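Beta-N-acetylglucosaminidase-like protein Glycoside hydrolase family 20 (Flavobacterium johnsoniae, PDB 6YHH) probably hydrolyses terminal N-acetylglucosamine units from chitin-derived oligosaccharides, as a family 20 beta-N-acetylhexosaminidase of bacterial chitin metabolism. Local coordinates at residues L408-F412 against H423-P428; I414-V420 against R463-T468; A469-E473 against M487-L491. All coordinates share one frame; numbering follows the deposited sequence.

Contact 1: L408-F412 against H423-P428; sequences LSNGF and HYLNDP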
ATOM      1  N   LEU A 408     -11.942  -9.886  26.892  1.00  9.36           N
ATOM      2  CA  LEU A 408     -10.567 -10.065  27.305  1.00  9.85           C
ATOM      3  C   LEU A 408      -9.626  -9.488  26.229  1.00  9.62           C
ATOM      4  O   LEU A 408      -9.612  -9.915  25.062  1.00  9.04           O
ATOM      5  CB  LEU A 408     -10.244 -11.499  27.544  1.00  9.86           C
ATOM      6  CG  LEU A 408      -8.866 -11.699  28.146  1.00 10.25           C
ATOM      7  CD1 LEU A 408      -8.686 -11.051  29.506  1.00  9.78           C
ATOM      8  CD2 LEU A 408      -8.338 -13.137  28.196  1.00 11.35           C
ATOM      9  N   SER A 409      -8.819  -8.511  26.621  1.00  9.03           N
ATOM     10  CA  SER A 409      -7.610  -8.110  25.848  1.00  8.37           C
ATOM     11  C   SER A 409      -6.268  -8.418  26.516  1.00  9.40           C
ATOM     12  O   SER A 409      -5.265  -8.542  25.787  1.00  8.77           O
ATOM     13  CB  SER A 409      -7.652  -6.636  25.360  1.00  8.96           C
ATOM     14  OG  SER A 409      -8.625  -6.546  24.335  1.00  9.17           O
ATOM     15  N   ASN A 410      -6.232  -8.545  27.835  1.00  8.41           N
ATOM     16  CA  ASN A 410      -5.013  -8.981  28.494  1.00  9.51           C
ATOM     17  C   ASN A 410      -4.509 -10.285  27.849  1.00  9.34           C
ATOM     18  O   ASN A 410      -5.341 -11.196  27.613  1.00  8.74           O
ATOM     19  CB  ASN A 410      -5.268  -9.308  29.982  1.00 10.33           C
ATOM     20  CG  ASN A 410      -3.975  -9.629  30.710  1.00 10.84           C
ATOM     21  OD1 ASN A 410      -3.651 -10.811  30.980  1.00 11.53           O
ATOM     22  ND2 ASN A 410      -3.128  -8.595  30.828  1.00 12.22           N
ATOM     23  N   GLY A 411      -3.215 -10.334  27.532  1.00  8.37           N
ATOM     24  CA  GLY A 411      -2.589 -11.490  26.870  1.00  9.11           C
ATOM     25  C   GLY A 411      -2.700 -11.500  25.353  1.00  8.87           C
ATOM     26  O   GLY A 411      -2.196 -12.407  24.686  1.00  8.23           O
ATOM     27  N   PHE A 412      -3.373 -10.458  24.785  1.00  8.20           N
ATOM     28  CA  PHE A 412      -3.481 -10.250  23.339  1.00  7.96           C
ATOM     29  C   PHE A 412      -2.895  -8.836  22.964  1.00  8.09           C
ATOM     30  O   PHE A 412      -3.311  -8.223  21.954  1.00  8.65           O
ATOM     31  CB  PHE A 412      -4.937 -10.300  22.883  1.00  7.95           C
ATOM     32  CG  PHE A 412      -5.658 -11.627  23.102  1.00  8.40           C
ATOM     33  CD1 PHE A 412      -5.102 -12.840  22.751  1.00  8.27           C
ATOM     34  CD2 PHE A 412      -6.961 -11.642  23.576  1.00  9.40           C
ATOM     35  CE1 PHE A 412      -5.846 -14.018  22.831  1.00  8.44           C
ATOM     36  CE2 PHE A 412      -7.662 -12.813  23.713  1.00  9.44           C
ATOM     37  CZ  PHE A 412      -7.113 -14.025  23.335  1.00  8.23           C
ATOM     38  N   HIS A 423       0.139 -15.510  22.768  1.00  9.77           N
ATOM     39  CA  HIS A 423      -1.182 -15.089  22.386  1.00  9.88           C
ATOM     40  C   HIS A 423      -2.153 -16.255  22.051  1.00  9.96           C
ATOM     41  O   HIS A 423      -3.317 -16.216  22.422  1.00  9.87           O
ATOM     42  CB  HIS A 423      -1.074 -14.086  21.194  1.00  9.93           C
ATOM     43  CG  HIS A 423      -0.222 -12.936  21.502  1.00  9.65           C
ATOM     44  ND1 HIS A 423      -0.454 -12.110  22.574  1.00 10.19           N
ATOM     45  CD2 HIS A 423       0.816 -12.393  20.821  1.00  9.85           C
ATOM     46  CE1 HIS A 423       0.459 -11.154  22.585  1.00  9.45           C
ATOM     47  NE2 HIS A 423       1.238 -11.311  21.542  1.00  9.77           N
ATOM     48  N   TYR A 424      -1.615 -17.300  21.382  1.00  9.47           N
ATOM     49  CA  TYR A 424      -2.444 -18.419  20.947  1.00 10.44           C
ATOM     50  C   TYR A 424      -3.000 -19.182  22.092  1.00 11.01           C
ATOM     51  O   TYR A 424      -4.132 -19.649  22.010  1.00 12.24           O
ATOM     52  CB  TYR A 424      -1.595 -19.342  20.083  1.00 10.79           C
ATOM     53  CG  TYR A 424      -2.351 -20.473  19.417  1.00 10.07           C
ATOM     54  CD1 TYR A 424      -3.447 -20.212  18.645  1.00 10.57           C
ATOM     55  CD2 TYR A 424      -1.983 -21.786  19.662  1.00 10.06           C
ATOM     56  CE1 TYR A 424      -4.112 -21.241  18.007  1.00 10.16           C
ATOM     57  CE2 TYR A 424      -2.626 -22.846  19.073  1.00 10.74           C
ATOM     58  CZ  TYR A 424      -3.694 -22.588  18.259  1.00 10.17           C
ATOM     59  OH  TYR A 424      -4.350 -23.601  17.662  1.00 10.89           O
ATOM     60  N   LEU A 425      -2.249 -19.254  23.184  1.00 12.46           N
ATOM     61  CA  LEU A 425      -2.684 -20.079  24.362  1.00 13.71           C
ATOM     62  C   LEU A 425      -3.394 -19.247  25.375  1.00 13.72           C
ATOM     63  O   LEU A 425      -3.949 -19.764  26.333  1.00 15.15           O
ATOM     64  CB  LEU A 425      -1.493 -20.752  24.944  1.00 14.73           C
ATOM     65  CG  LEU A 425      -0.867 -21.741  23.923  1.00 15.98           C
ATOM     66  CD1 LEU A 425       0.381 -22.363  24.532  1.00 16.94           C
ATOM     67  CD2 LEU A 425      -1.853 -22.778  23.330  1.00 16.89           C
ATOM     68  N   ASN A 426      -3.544 -17.939  25.123  1.00 12.24           N
ATOM     69  CA  ASN A 426      -4.271 -17.108  26.035  1.00 11.66           C
ATOM     70  C   ASN A 426      -5.782 -17.291  25.840  1.00 12.70           C
ATOM     71  O   ASN A 426      -6.304 -17.037  24.791  1.00 15.87           O
ATOM     72  CB  ASN A 426      -3.940 -15.644  25.693  1.00 10.37           C
ATOM     73  CG  ASN A 426      -4.504 -14.628  26.672  1.00 10.88           C
ATOM     74  OD1 ASN A 426      -4.169 -14.658  27.857  1.00 11.00           O
ATOM     75  ND2 ASN A 426      -5.271 -13.626  26.156  1.00 10.60           N
ATOM     76  N   ASP A 427      -6.536 -17.671  26.842  1.00 13.39           N
ATOM     77  CA  ASP A 427      -7.947 -18.048  26.600  1.00 13.77           C
ATOM     78  C   ASP A 427      -8.878 -17.143  27.379  1.00 14.96           C
ATOM     79  O   ASP A 427      -8.657 -16.933  28.605  1.00 14.42           O
ATOM     80  CB  ASP A 427      -8.114 -19.490  27.046  1.00 15.60           C
ATOM     81  CG  ASP A 427      -9.396 -20.125  26.546  1.00 16.44           C
ATOM     82  OD1 ASP A 427     -10.474 -19.697  26.923  1.00 20.74           O
ATOM     83  OD2 ASP A 427      -9.321 -20.982  25.714  1.00 19.07           O
ATOM     84  N   PRO A 428      -9.887 -16.594  26.749  1.00 14.37           N
ATOM     85  CA  PRO A 428     -10.796 -15.732  27.490  1.00 14.59           C
ATOM     86  C   PRO A 428     -11.521 -16.461  28.645  1.00 16.18           C
ATOM     87  O   PRO A 428     -12.013 -15.787  29.592  1.00 16.64           O
ATOM     88  CB  PRO A 428     -11.782 -15.288  26.431  1.00 14.94           C
ATOM     89  CG  PRO A 428     -11.035 -15.442  25.120  1.00 14.32           C
ATOM     90  CD  PRO A 428     -10.219 -16.660  25.313  1.00 14.06           C
TER
HETATM   91  O   HOH W   1      -5.060 -13.279  30.165  1.00 15.32           O
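Phe412 and His423 lie with their CA atoms 5.4 Å apart and Leu408 and Pro428 with theirs 5.7 Å apart, while between these pairs the chain from Ser409 to Phe412 makes a type II beta turn. Asn426 carries much of the contact. Its CG stands anti to the backbone N (chi1 -173°), which carries the amide over the Phe412 ring: ND2 hangs above the ring centre, 3.2 Å from the plane, with amide and ring planes 87° apart. The same ND2 donates to Asn410 O at 2.8 Å, arriving in the carbonyl plane on a lone pair. A water bridges Asn426 OD1 and Asn410 OD1. The turn follows strand 406-408 of the TIM barrel characteristic of the family 20 catalytic domain, and the side chain of Asn410 is about 11 Å from that of Glu317, the predicted proton donor; Asn410 ND2 is hydrogen-bonded to Trp383 O. On the helix side, His423 ND1 donates an almost straight bond (2.8 Å, 167°) to Gly411 O from above the carbonyl plane. Gly411 has positive phi, and a CB there would clash with Asn426 OD1. Leu408 CD2 packs on Pro428 CA at 3.6 Å.

Contact 2: I414-V420 against R463-T468; sequences IDLMYPV and RVWPRT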
ATOM      1  N   ILE A 414      -0.515  -7.458  21.153  1.00  9.61           N
ATOM      2  CA  ILE A 414       0.373  -7.791  20.004  1.00  9.26           C
ATOM      3  C   ILE A 414       1.441  -6.690  19.777  1.00  9.53           C
ATOM      4  O   ILE A 414       2.493  -6.955  19.222  1.00  9.04           O
ATOM      5  CB  ILE A 414      -0.466  -7.997  18.715  1.00  9.15           C
ATOM      6  CG1 ILE A 414      -1.517  -6.943  18.510  1.00  9.59           C
ATOM      7  CG2 ILE A 414      -1.204  -9.298  18.752  1.00 10.40           C
ATOM      8  CD1 ILE A 414      -2.145  -6.945  17.131  1.00 10.06           C
ATOM      9  N   ASP A 415       1.195  -5.453  20.253  1.00  8.26           N
ATOM     10  CA  ASP A 415       2.172  -4.419  20.108  1.00  8.02           C
ATOM     11  C   ASP A 415       3.449  -4.648  20.849  1.00  8.70           C
ATOM     12  O   ASP A 415       4.477  -4.050  20.495  1.00  8.36           O
ATOM     13  CB  ASP A 415       1.555  -3.064  20.533  1.00  8.30           C
ATOM     14  CG  ASP A 415       1.171  -3.051  21.976  1.00  8.77           C
ATOM     15  OD1 ASP A 415       0.416  -3.958  22.371  1.00 10.50           O
ATOM     16  OD2 ASP A 415       1.608  -2.128  22.739  1.00  9.45           O
ATOM     17  N   LEU A 416       3.437  -5.521  21.900  1.00  7.83           N
ATOM     18  CA  LEU A 416       4.601  -5.693  22.759  1.00  8.56           C
ATOM     19  C   LEU A 416       5.605  -6.687  22.191  1.00  7.82           C
ATOM     20  O   LEU A 416       6.596  -7.008  22.814  1.00  7.26           O
ATOM     21  CB  LEU A 416       4.073  -6.112  24.157  1.00  8.52           C
ATOM     22  CG  LEU A 416       3.183  -5.000  24.788  1.00  9.38           C
ATOM     23  CD1 LEU A 416       2.701  -5.493  26.183  1.00  9.65           C
ATOM     24  CD2 LEU A 416       3.774  -3.609  24.821  1.00 10.80           C
ATOM     25  N   MET A 417       5.251  -7.258  21.044  1.00  7.45           N
ATOM     26  CA  MET A 417       6.172  -8.110  20.268  1.00  7.62           C
ATOM     27  C   MET A 417       6.484  -9.456  20.901  1.00  7.49           C
ATOM     28  O   MET A 417       7.555 -10.063  20.647  1.00  6.98           O
ATOM     29  CB  MET A 417       7.465  -7.364  19.844  1.00  7.45           C
ATOM     30  CG  MET A 417       7.182  -5.995  19.201  1.00  7.98           C
ATOM     31  SD  MET A 417       5.893  -6.006  17.949  1.00  9.52           S
ATOM     32  CE  MET A 417       6.690  -6.905  16.652  1.00 10.98           C
ATOM     33  N   TYR A 418       5.566  -9.929  21.703  1.00  7.68           N
ATOM     34  CA  TYR A 418       5.716 -11.308  22.306  1.00  7.93           C
ATOM     35  C   TYR A 418       5.550 -12.403  21.267  1.00  7.82           C
ATOM     36  O   TYR A 418       4.947 -12.249  20.207  1.00  7.57           O
ATOM     37  CB  TYR A 418       4.685 -11.457  23.424  1.00  8.84           C
ATOM     38  CG  TYR A 418       4.716 -10.474  24.572  1.00  9.01           C
ATOM     39  CD1 TYR A 418       5.876 -10.099  25.164  1.00 10.22           C
ATOM     40  CD2 TYR A 418       3.536  -9.986  25.120  1.00 10.26           C
ATOM     41  CE1 TYR A 418       5.920  -9.268  26.242  1.00 11.84           C
ATOM     42  CE2 TYR A 418       3.552  -9.146  26.211  1.00 11.37           C
ATOM     43  CZ  TYR A 418       4.730  -8.777  26.768  1.00 11.36           C
ATOM     44  OH  TYR A 418       4.767  -7.945  27.890  1.00 14.37           O
ATOM     45  N   PRO A 419       6.092 -13.597  21.590  1.00  8.22           N
ATOM     46  CA  PRO A 419       5.934 -14.730  20.677  1.00  8.34           C
ATOM     47  C   PRO A 419       4.477 -15.117  20.464  1.00  8.19           C
ATOM     48  O   PRO A 419       3.653 -14.970  21.409  1.00  8.84           O
ATOM     49  CB  PRO A 419       6.677 -15.862  21.402  1.00  8.76           C
ATOM     50  CG  PRO A 419       7.507 -15.184  22.429  1.00  8.94           C
ATOM     51  CD  PRO A 419       6.774 -13.919  22.839  1.00  9.09           C
ATOM     52  N   VAL A 420       4.183 -15.632  19.271  1.00  7.59           N
ATOM     53  CA  VAL A 420       2.829 -16.013  18.903  1.00  8.67           C
ATOM     54  C   VAL A 420       2.202 -16.975  19.931  1.00  8.67           C
ATOM     55  O   VAL A 420       1.028 -16.881  20.223  1.00  8.82           O
ATOM     56  CB  VAL A 420       2.694 -16.486  17.474  1.00  9.21           C
ATOM     57  CG1 VAL A 420       3.418 -17.872  17.287  1.00  8.95           C
ATOM     58  CG2 VAL A 420       1.270 -16.592  17.024  1.00 10.05           C
ATOM     59  N   ARG A 463       3.331  -5.900  12.377  1.00  7.18           N
ATOM     60  CA  ARG A 463       3.066  -6.120  13.822  1.00  7.29           C
ATOM     61  C   ARG A 463       1.771  -6.937  14.025  1.00  7.31           C
ATOM     62  O   ARG A 463       1.698  -7.876  14.858  1.00  8.10           O
ATOM     63  CB  ARG A 463       3.028  -4.756  14.547  1.00  7.79           C
ATOM     64  CG  ARG A 463       4.425  -4.289  14.983  1.00  7.82           C
ATOM     65  CD  ARG A 463       5.484  -4.216  13.903  1.00  7.81           C
ATOM     66  NE  ARG A 463       6.802  -3.952  14.489  1.00  8.14           N
ATOM     67  CZ  ARG A 463       7.938  -4.506  14.036  1.00  8.31           C
ATOM     68  NH1 ARG A 463       7.967  -5.184  12.881  1.00  7.20           N
ATOM     69  NH2 ARG A 463       9.091  -4.288  14.714  1.00  8.01           N
ATOM     70  N   VAL A 464       0.711  -6.587  13.312  1.00  7.19           N
ATOM     71  CA  VAL A 464      -0.602  -7.257  13.495  1.00  7.31           C
ATOM     72  C   VAL A 464      -0.602  -8.692  12.988  1.00  7.52           C
ATOM     73  O   VAL A 464      -1.146  -9.567  13.665  1.00  7.61           O
ATOM     74  CB  VAL A 464      -1.735  -6.434  12.860  1.00  7.54           C
ATOM     75  CG1 VAL A 464      -3.087  -7.097  13.040  1.00  8.00           C
ATOM     76  CG2 VAL A 464      -1.739  -5.083  13.531  1.00  7.85           C
ATOM     77  N   TRP A 465      -0.014  -8.919  11.830  1.00  7.51           N
ATOM     78  CA  TRP A 465      -0.099 -10.201  11.068  1.00  8.39           C
ATOM     79  C   TRP A 465       1.262 -10.801  10.943  1.00  8.35           C
ATOM     80  O   TRP A 465       2.246 -10.076  10.663  1.00  8.76           O
ATOM     81  CB  TRP A 465      -0.695  -9.934   9.677  1.00  8.03           C
ATOM     82  CG  TRP A 465      -2.029  -9.184   9.768  1.00  7.99           C
ATOM     83  CD1 TRP A 465      -2.274  -7.833   9.502  1.00  8.39           C
ATOM     84  CD2 TRP A 465      -3.288  -9.727  10.216  1.00  8.04           C
ATOM     85  NE1 TRP A 465      -3.597  -7.543   9.791  1.00  8.17           N
ATOM     86  CE2 TRP A 465      -4.230  -8.690  10.219  1.00  8.02           C
ATOM     87  CE3 TRP A 465      -3.691 -11.020  10.688  1.00  8.44           C
ATOM     88  CZ2 TRP A 465      -5.525  -8.870  10.656  1.00  8.50           C
ATOM     89  CZ3 TRP A 465      -4.999 -11.205  11.081  1.00  9.01           C
ATOM     90  CH2 TRP A 465      -5.914 -10.102  11.087  1.00  8.74           C
ATOM     91  N   PRO A 466       1.391 -12.146  11.090  1.00  8.25           N
ATOM     92  CA  PRO A 466       0.286 -13.069  11.180  1.00  8.74           C
ATOM     93  C   PRO A 466      -0.150 -13.438  12.588  1.00  8.56           C
ATOM     94  O   PRO A 466      -1.044 -14.301  12.750  1.00  9.08           O
ATOM     95  CB  PRO A 466       0.827 -14.315  10.488  1.00  9.45           C
ATOM     96  CG  PRO A 466       2.279 -14.296  10.920  1.00  9.53           C
ATOM     97  CD  PRO A 466       2.664 -12.825  10.901  1.00  9.83           C
ATOM     98  N   ARG A 467       0.372 -12.835  13.629  1.00  8.83           N
ATOM     99  CA  ARG A 467      -0.012 -13.223  14.968  1.00  8.36           C
ATOM    100  C   ARG A 467      -1.491 -13.090  15.272  1.00  8.66           C
ATOM    101  O   ARG A 467      -2.048 -13.929  16.033  1.00  9.78           O
ATOM    102  CB  ARG A 467       0.834 -12.573  16.077  1.00  8.69           C
ATOM    103  CG  ARG A 467       2.318 -12.988  16.069  1.00  9.13           C
ATOM    104  CD  ARG A 467       3.252 -12.331  17.088  1.00  9.39           C
ATOM    105  NE  ARG A 467       3.303 -10.896  16.741  1.00  8.40           N
ATOM    106  CZ  ARG A 467       3.309  -9.906  17.591  1.00  8.04           C
ATOM    107  NH1 ARG A 467       3.462 -10.108  18.877  1.00  7.98           N
ATOM    108  NH2 ARG A 467       3.153  -8.672  17.122  1.00  7.89           N
ATOM    109  N   THR A 468      -2.161 -12.069  14.752  1.00  7.92           N
ATOM    110  CA  THR A 468      -3.572 -11.910  14.996  1.00  8.17           C
ATOM    111  C   THR A 468      -4.418 -13.046  14.367  1.00  8.22           C
ATOM    112  O   THR A 468      -5.523 -13.297  14.800  1.00  8.97           O
ATOM    113  CB  THR A 468      -4.013 -10.512  14.585  1.00  8.93           C
ATOM    114  OG1 THR A 468      -3.202  -9.610  15.384  1.00  9.60           O
ATOM    115  CG2 THR A 468      -5.487 -10.292  14.831  1.00 10.69           C
TER
HETATM  116  O   HOH W   2       2.926  -9.135  21.588  1.00  7.88           O
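Arg467 starts with CG anti to its carbonyl carbon (chi1 -65°), runs straight through chi2 and bends at chi3 (-65°), which swings the guanidinium back among the carbonyls of residues 414-420. This is the loop that follows strand 406-408 of the TIM barrel, here pinned to the start of helix 467-476 just past the cis peptide bond before Pro466. NH2 donates to Ile414 O at 2.8 Å, tilted from the carbonyl plane, and also to Arg463 O in its own segment. NH1 reaches Tyr418 O at 2.9 Å on a lone pair, adds a weak bond to Ile414 O, and donates to a water that accepts from Tyr418 N. Three carbonyls of two segments thus fix the rotation of one buried guanidinium. A leucine in place of Arg467 would probably leave the carbonyls of Ile414 and Tyr418 without these donors and free the loop to shift. Val420 slides past the aliphatic part of this arginine, its CB 3.8 Å from Arg467 CG. Met417, bent at chi2 and chi3, lays CE over one face of the Arg463 guanidinium, toward its rim, while Arg463 NH1 hydrogen-bonds to Cys560 O and NH2 to Ala557 O. Ile414 crosses Thr468 at about a right angle, with CD1 3.4 Å from Thr468 OG1, the hydroxyl that is hydrogen-bonded to Val464 O.

Contact 3: A469-E473 against M487-L491; sequences AAIAE and MRKRL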
ATOM      1  N   ALA A 469      -3.841 -13.726  13.375  1.00  8.41           N
ATOM      2  CA  ALA A 469      -4.522 -14.903  12.763  1.00  8.52           C
ATOM      3  C   ALA A 469      -4.591 -16.054  13.731  1.00  8.69           C
ATOM      4  O   ALA A 469      -5.615 -16.733  13.805  1.00  8.92           O
ATOM      5  CB  ALA A 469      -3.940 -15.259  11.419  1.00  7.95           C
ATOM      6  N   ALA A 470      -3.538 -16.242  14.550  1.00  8.67           N
ATOM      7  CA  ALA A 470      -3.568 -17.226  15.628  1.00  9.17           C
ATOM      8  C   ALA A 470      -4.572 -16.839  16.725  1.00  9.64           C
ATOM      9  O   ALA A 470      -5.283 -17.667  17.240  1.00  9.93           O
ATOM     10  CB  ALA A 470      -2.170 -17.457  16.168  1.00 10.07           C
ATOM     11  N   ILE A 471      -4.657 -15.533  17.036  1.00  8.31           N
ATOM     12  CA  ILE A 471      -5.632 -15.056  17.949  1.00  8.94           C
ATOM     13  C   ILE A 471      -7.044 -15.312  17.399  1.00  8.35           C
ATOM     14  O   ILE A 471      -7.943 -15.740  18.190  1.00  8.62           O
ATOM     15  CB  ILE A 471      -5.404 -13.582  18.299  1.00  8.43           C
ATOM     16  CG1 ILE A 471      -4.088 -13.463  19.061  1.00  9.24           C
ATOM     17  CG2 ILE A 471      -6.566 -12.981  19.091  1.00  8.56           C
ATOM     18  CD1 ILE A 471      -3.623 -12.023  19.246  1.00  9.01           C
ATOM     19  N   ALA A 472      -7.257 -15.098  16.110  1.00  8.07           N
ATOM     20  CA  ALA A 472      -8.539 -15.372  15.491  1.00  9.61           C
ATOM     21  C   ALA A 472      -8.932 -16.802  15.755  1.00  8.14           C
ATOM     22  O   ALA A 472     -10.106 -17.098  15.997  1.00  8.71           O
ATOM     23  CB  ALA A 472      -8.543 -15.045  14.007  1.00  9.68           C
ATOM     24  N   GLU A 473      -7.960 -17.722  15.609  1.00  8.38           N
ATOM     25  CA  GLU A 473      -8.276 -19.141  15.872  1.00  9.22           C
ATOM     26  C   GLU A 473      -8.675 -19.384  17.328  1.00  9.82           C
ATOM     27  O   GLU A 473      -9.705 -20.067  17.644  1.00  9.44           O
ATOM     28  CB  GLU A 473      -7.142 -20.040  15.480  1.00  9.47           C
ATOM     29  CG  GLU A 473      -7.349 -21.485  15.953  1.00 10.12           C
ATOM     30  CD  GLU A 473      -6.588 -22.435  15.076  1.00  9.89           C
ATOM     31  OE1 GLU A 473      -5.545 -22.976  15.504  1.00 11.57           O
ATOM     32  OE2 GLU A 473      -6.968 -22.533  13.865  1.00 10.31           O
ATOM     33  N   MET A 487      -0.471 -25.316  14.557  1.00 11.18           N
ATOM     34  CA  MET A 487      -0.936 -23.957  14.266  1.00 11.71           C
ATOM     35  C   MET A 487       0.166 -23.251  13.420  1.00 11.01           C
ATOM     36  O   MET A 487      -0.159 -22.611  12.404  1.00 10.14           O
ATOM     37  CB  MET A 487      -1.267 -23.172  15.507  1.00 11.43           C
ATOM     38  CG  MET A 487      -1.677 -21.700  15.216  1.00 12.49           C
ATOM     39  SD  MET A 487      -0.264 -20.591  15.029  1.00 13.33           S
ATOM     40  CE  MET A 487       0.556 -20.636  16.589  1.00 12.68           C
ATOM     41  N   ARG A 488       1.438 -23.372  13.799  1.00 10.36           N
ATOM     42  CA  ARG A 488       2.461 -22.671  13.010  1.00 10.83           C
ATOM     43  C   ARG A 488       2.499 -23.162  11.562  1.00 11.92           C
ATOM     44  O   ARG A 488       2.780 -22.374  10.657  1.00 11.06           O
ATOM     45  CB  ARG A 488       3.856 -22.958  13.578  1.00 11.84           C
ATOM     46  CG  ARG A 488       4.172 -22.330  14.897  1.00 13.01           C
ATOM     47  CD  ARG A 488       5.661 -22.461  15.178  1.00 14.35           C
ATOM     48  NE  ARG A 488       5.942 -22.323  16.564  1.00 14.84           N
ATOM     49  CZ  ARG A 488       6.102 -21.154  17.212  1.00 13.86           C
ATOM     50  NH1 ARG A 488       5.979 -20.044  16.504  1.00 13.18           N
ATOM     51  NH2 ARG A 488       6.376 -21.118  18.532  1.00 13.69           N
ATOM     52  N   LYS A 489       2.340 -24.477  11.374  1.00 11.47           N
ATOM     53  CA  LYS A 489       2.380 -25.108  10.041  1.00 12.80           C
ATOM     54  C   LYS A 489       1.280 -24.530   9.160  1.00 12.85           C
ATOM     55  O   LYS A 489       1.529 -24.184   8.021  1.00 12.85           O
ATOM     56  CB  LYS A 489       2.283 -26.645  10.113  1.00 14.75           C
ATOM     57  N   ARG A 490       0.088 -24.343   9.719  1.00 11.56           N
ATOM     58  CA  ARG A 490      -1.059 -23.804   8.981  1.00 10.87           C
ATOM     59  C   ARG A 490      -0.927 -22.312   8.771  1.00 10.29           C
ATOM     60  O   ARG A 490      -1.411 -21.766   7.803  1.00 10.36           O
ATOM     61  CB  ARG A 490      -2.394 -24.108   9.718  1.00 11.58           C
ATOM     62  CG  ARG A 490      -2.717 -25.597   9.709  1.00 11.94           C
ATOM     63  CD  ARG A 490      -4.058 -25.924  10.397  1.00 12.81           C
ATOM     64  NE  ARG A 490      -3.961 -25.870  11.860  1.00 11.81           N
ATOM     65  CZ  ARG A 490      -4.540 -24.992  12.659  1.00 11.66           C
ATOM     66  NH1 ARG A 490      -5.340 -24.006  12.228  1.00 11.28           N
ATOM     67  NH2 ARG A 490      -4.313 -25.074  13.938  1.00 11.73           N
ATOM     68  N   LEU A 491      -0.266 -21.652   9.720  1.00  9.24           N
ATOM     69  CA  LEU A 491      -0.216 -20.159   9.680  1.00  9.16           C
ATOM     70  C   LEU A 491       0.543 -19.643   8.455  1.00 10.36           C
ATOM     71  O   LEU A 491       0.276 -18.533   7.969  1.00 10.36           O
ATOM     72  CB  LEU A 491       0.489 -19.717  10.931  1.00  9.02           C
ATOM     73  CG  LEU A 491       0.455 -18.231  11.240  1.00  9.74           C
ATOM     74  CD1 LEU A 491      -0.932 -17.766  11.520  1.00 10.49           C
ATOM     75  CD2 LEU A 491       1.338 -17.903  12.445  1.00 10.81           C
TER
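The carboxylate of Glu473 meets the guanidinium of Arg490 at its edge, the two planes only 19° apart, in an end-on bidentate salt bridge. Arg490 NH1 donates to Glu473 OE2 at 2.7 Å, and Arg490 NH2 donates to Glu473 OE1 at 2.9 Å. Both oxygens use their syn lone pairs and both bonds are nearly straight, which holds the two flat groups nearly coplanar. The grip is reinforced from outside: Glu473 OE1 is probably hydrogen-bonded to Tyr424 OH as well, and OE2 is hydrogen-bonded to Trp12 N, while Arg490 NE is held by Asn486 OD1 and NH1 by Leu9 O. The pair is buried, and the matched charges probably favour an ionised carboxylate. Glu473 reaches across because its CG is anti to the backbone N and the chain beyond is extended.

Small residues of segment 469-473 carry the apolar half. Ala470 CB rests against Met487 SD at 3.8 Å, the methionine chain being bent at chi2 and chi3, and Ala469 CB meets Leu491 CD1 at 3.9 Å. The segment axes stay 11.1 Å apart at their closest, with 124° between their directions. The steep helix crossing joins helix 467-476 of the family 20 catalytic TIM barrel to the following helix 484-497.

In the fold
Along the chain, strand 406-408 leads into the first segment of contact 1, and the intervening residues return at 423-428 to close a short loop. Contact 2 starts inside that loop, at 414-420, but finds its partner at 463-468, after strand 443-450, so the two cross. Contact 3 follows in series, closing the connection between helices 467-476 and 484-497. Helix 420-424 and its neighbours join all three: His423 packs on Arg467 of contact 2, Tyr424 meets helix 467-476, and Val420 packs on Ala470 and Arg488. Together they tie the loop after strand 406-408 to helix 420-424 and to the helices 460-464 and 467-476, and the last of these to helix 484-497.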